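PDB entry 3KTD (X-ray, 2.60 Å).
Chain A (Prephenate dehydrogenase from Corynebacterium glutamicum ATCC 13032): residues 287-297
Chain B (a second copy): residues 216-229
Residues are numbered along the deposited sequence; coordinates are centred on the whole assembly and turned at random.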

# COMPACT_ATOMS: atom_id res chain seq x y z
N SER A 287 11.59 -4.33 9.51
CA SER A 287 10.73 -3.26 10.00
C SER A 287 9.26 -3.60 9.78
O SER A 287 8.43 -3.42 10.66
CB SER A 287 11.07 -1.95 9.29
OG SER A 287 12.32 -1.46 9.73
N ARG A 288 8.96 -4.07 8.58
CA ARG A 288 7.62 -4.51 8.25
C ARG A 288 7.16 -5.65 9.16
O ARG A 288 6.00 -5.71 9.53
CB ARG A 288 7.56 -4.94 6.77
CG ARG A 288 6.28 -5.62 6.32
CD ARG A 288 5.03 -4.79 6.56
NE ARG A 288 3.83 -5.55 6.22
CZ ARG A 288 2.60 -5.04 6.11
NH1 ARG A 288 2.37 -3.74 6.28
NH2 ARG A 288 1.61 -5.85 5.79
N ILE A 289 8.07 -6.56 9.52
CA ILE A 289 7.73 -7.66 10.40
C ILE A 289 7.40 -7.13 11.79
O ILE A 289 6.46 -7.60 12.42
CB ILE A 289 8.85 -8.73 10.46
CG1 ILE A 289 8.99 -9.45 9.11
CG2 ILE A 289 8.58 -9.76 11.55
CD1 ILE A 289 7.72 -10.11 8.60
N ARG A 290 8.17 -6.15 12.27
CA ARG A 290 7.89 -5.51 13.56
C ARG A 290 6.51 -4.83 13.57
O ARG A 290 5.80 -4.89 14.57
CB ARG A 290 8.99 -4.52 13.98
CG ARG A 290 10.22 -5.22 14.62
CD ARG A 290 11.19 -4.24 15.33
NE ARG A 290 12.02 -3.45 14.40
CZ ARG A 290 13.14 -3.88 13.81
NH1 ARG A 290 13.62 -5.11 14.03
NH2 ARG A 290 13.81 -3.08 12.98
N TYR A 291 6.14 -4.19 12.46
CA TYR A 291 4.82 -3.57 12.37
C TYR A 291 3.69 -4.62 12.44
O TYR A 291 2.78 -4.51 13.28
CB TYR A 291 4.67 -2.74 11.09
CG TYR A 291 3.24 -2.33 10.85
CD1 TYR A 291 2.62 -1.36 11.63
CD2 TYR A 291 2.48 -2.95 9.85
CE1 TYR A 291 1.30 -1.00 11.43
CE2 TYR A 291 1.16 -2.59 9.63
CZ TYR A 291 0.57 -1.62 10.42
OH TYR A 291 -0.74 -1.27 10.21
N GLU A 292 3.76 -5.63 11.57
CA GLU A 292 2.76 -6.70 11.57
C GLU A 292 2.63 -7.34 12.94
O GLU A 292 1.52 -7.56 13.41
CB GLU A 292 3.12 -7.78 10.56
CG GLU A 292 2.90 -7.39 9.12
CD GLU A 292 3.46 -8.41 8.15
OE1 GLU A 292 4.03 -9.43 8.61
OE2 GLU A 292 3.33 -8.21 6.93
N ALA A 293 3.77 -7.63 13.55
CA ALA A 293 3.82 -8.23 14.88
C ALA A 293 2.93 -7.50 15.89
O ALA A 293 2.25 -8.14 16.68
CB ALA A 293 5.24 -8.24 15.37
N ARG A 294 2.92 -6.17 15.88
CA ARG A 294 2.05 -5.44 16.81
C ARG A 294 0.73 -4.96 16.18
O ARG A 294 0.23 -3.89 16.49
CB ARG A 294 2.81 -4.31 17.50
CG ARG A 294 3.30 -3.18 16.64
CD ARG A 294 4.10 -2.22 17.52
NE ARG A 294 3.30 -1.67 18.61
CZ ARG A 294 3.79 -1.12 19.73
NH1 ARG A 294 5.10 -1.05 19.95
NH2 ARG A 294 2.96 -0.65 20.65
N SER A 295 0.17 -5.81 15.31
CA SER A 295 -1.14 -5.62 14.67
C SER A 295 -1.64 -7.05 14.28
O SER A 295 -1.69 -7.94 15.15
CB SER A 295 -1.03 -4.71 13.44
OG SER A 295 -0.46 -3.47 13.76
N GLY A 296 -2.00 -7.24 13.01
CA GLY A 296 -2.36 -8.55 12.46
C GLY A 296 -1.53 -8.84 11.21
O GLY A 296 -0.97 -7.92 10.61
N GLN A 297 -1.47 -10.13 10.83
CA GLN A 297 -0.72 -10.64 9.65
C GLN A 297 -0.33 -9.58 8.60
O GLN A 297 -1.18 -9.07 7.86
CB GLN A 297 -1.52 -11.76 8.97
N GLY B 216 9.92 4.40 16.26
CA GLY B 216 9.77 3.62 17.49
C GLY B 216 8.37 3.13 17.81
O GLY B 216 7.47 3.17 16.97
N ALA B 217 8.17 2.67 19.04
CA ALA B 217 6.89 2.10 19.46
C ALA B 217 5.66 2.95 19.08
O ALA B 217 4.71 2.44 18.51
CB ALA B 217 6.91 1.83 20.96
N LEU B 218 5.69 4.25 19.37
CA LEU B 218 4.51 5.07 19.12
C LEU B 218 4.14 5.12 17.65
O LEU B 218 2.96 4.97 17.31
CB LEU B 218 4.69 6.50 19.65
CG LEU B 218 3.42 7.35 19.56
CD1 LEU B 218 2.36 6.87 20.55
CD2 LEU B 218 3.76 8.82 19.80
N SER B 219 5.13 5.34 16.78
CA SER B 219 4.88 5.42 15.34
C SER B 219 4.17 4.18 14.83
O SER B 219 3.13 4.27 14.19
CB SER B 219 6.17 5.63 14.55
OG SER B 219 6.71 6.91 14.79
N LEU B 220 4.73 3.02 15.14
CA LEU B 220 4.15 1.75 14.71
C LEU B 220 2.74 1.54 15.28
O LEU B 220 1.87 0.98 14.63
CB LEU B 220 5.06 0.58 15.09
CG LEU B 220 6.46 0.60 14.47
CD1 LEU B 220 7.26 -0.60 14.92
CD2 LEU B 220 6.38 0.65 12.96
N SER B 221 2.52 2.02 16.50
CA SER B 221 1.24 1.86 17.15
C SER B 221 0.17 2.75 16.50
O SER B 221 -1.00 2.37 16.43
CB SER B 221 1.39 2.18 18.63
OG SER B 221 0.17 2.02 19.32
N LEU B 222 0.58 3.92 16.02
CA LEU B 222 -0.33 4.87 15.37
C LEU B 222 -0.54 4.63 13.86
O LEU B 222 -1.42 5.26 13.24
CB LEU B 222 0.19 6.31 15.56
CG LEU B 222 0.23 6.88 16.98
CD1 LEU B 222 0.47 8.37 16.91
CD2 LEU B 222 -1.04 6.60 17.74
N ALA B 223 0.28 3.76 13.27
CA ALA B 223 0.17 3.44 11.85
C ALA B 223 -1.19 2.84 11.57
O ALA B 223 -1.61 1.93 12.28
CB ALA B 223 1.27 2.46 11.45
N ALA B 224 -1.87 3.34 10.54
CA ALA B 224 -3.22 2.88 10.18
C ALA B 224 -3.27 2.29 8.74
O ALA B 224 -2.26 1.83 8.21
CB ALA B 224 -4.22 4.03 10.35
N GLY B 225 -4.46 2.30 8.15
CA GLY B 225 -4.69 1.68 6.85
C GLY B 225 -3.73 2.03 5.72
O GLY B 225 -3.28 1.15 4.98
N SER B 226 -3.42 3.30 5.55
CA SER B 226 -2.56 3.70 4.45
C SER B 226 -1.17 3.08 4.56
O SER B 226 -0.59 2.63 3.55
CB SER B 226 -2.44 5.22 4.37
OG SER B 226 -1.87 5.75 5.55
N TYR B 227 -0.65 3.04 5.78
CA TYR B 227 0.68 2.50 6.05
C TYR B 227 0.68 1.01 5.79
O TYR B 227 1.57 0.48 5.10
CB TYR B 227 1.05 2.76 7.49
CG TYR B 227 2.48 2.47 7.85
CD1 TYR B 227 3.50 3.33 7.46
CD2 TYR B 227 2.81 1.37 8.61
CE1 TYR B 227 4.81 3.08 7.82
CE2 TYR B 227 4.12 1.12 8.98
CZ TYR B 227 5.11 1.98 8.57
OH TYR B 227 6.42 1.74 8.93
N ARG B 228 -0.33 0.35 6.34
CA ARG B 228 -0.52 -1.08 6.14
C ARG B 228 -0.49 -1.44 4.66
O ARG B 228 0.27 -2.32 4.26
CB ARG B 228 -1.82 -1.50 6.80
CG ARG B 228 -2.41 -2.80 6.31
CD ARG B 228 -3.18 -3.46 7.43
NE ARG B 228 -2.22 -4.08 8.34
CZ ARG B 228 -2.52 -4.70 9.48
NH1 ARG B 228 -3.79 -4.78 9.90
NH2 ARG B 228 -1.54 -5.23 10.20
N ASP B 229 -1.27 -0.75 3.84
CA ASP B 229 -1.33 -1.04 2.42
C ASP B 229 0.00 -0.73 1.71
O ASP B 229 0.49 -1.51 0.91
CB ASP B 229 -2.45 -0.24 1.74
CG ASP B 229 -3.86 -0.63 2.24
OD1 ASP B 229 -4.03 -1.60 3.01
OD2 ASP B 229 -4.82 0.07 1.84

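The chain A segment is the end of a helix, residues 287-293, followed by a loop; the chain B segment is a helix, a short break at Ala B223 and Ala B224, and a second helix from Gly B225. The axes of helices 287-293 and 225-229 run at 135° and approach no closer than 11.8 Å, so their contact is made through long side chains. The backbones come nearest at the first chain B helix, where the CA atoms of Tyr A291 and Leu B220 lie 5.9 Å apart.

Tyr A291 covers the most surface. Its CA-to-CB bond points toward chain B, and chi1 of 168° (t) carries the ring to the break between the helices. There CE1 lies 3.5 Å from Ala B223 CB, while Tyr A291 CB meets Leu B220 CD2 at 4.2 Å. Tyr B227 turns its edge to the face of this ring: the centroids are 5.2 Å apart and the planes 79° from parallel, an edge-to-face pair.

Arg B228 buries nearly as much. Its CA-to-CB bond runs sideways, but the end of the side chain comes nearer, to the hydroxyl end of Tyr A291, whose OH lies over one face of the guanidinium. Arg B228 NH2 comes within 2.8 Å of Gly A296 O, yet the angle is too poor for a hydrogen bond. The hydrogen bond between the stretches instead uses the Arg B228 backbone: Arg A288 NH1 donates to Arg B228 O at 3.2 Å and 131°, a weak bond. Arg A288 NE also forms a 2.8 Å salt bridge with Glu A292 OE2, one turn along its own helix.

Arg A294, the first residue to leave helical geometry, packs its aliphatic portion on chain B, with CD 3.8 Å from Leu B220 CB. Its guanidinium has Ala B217 O over one face.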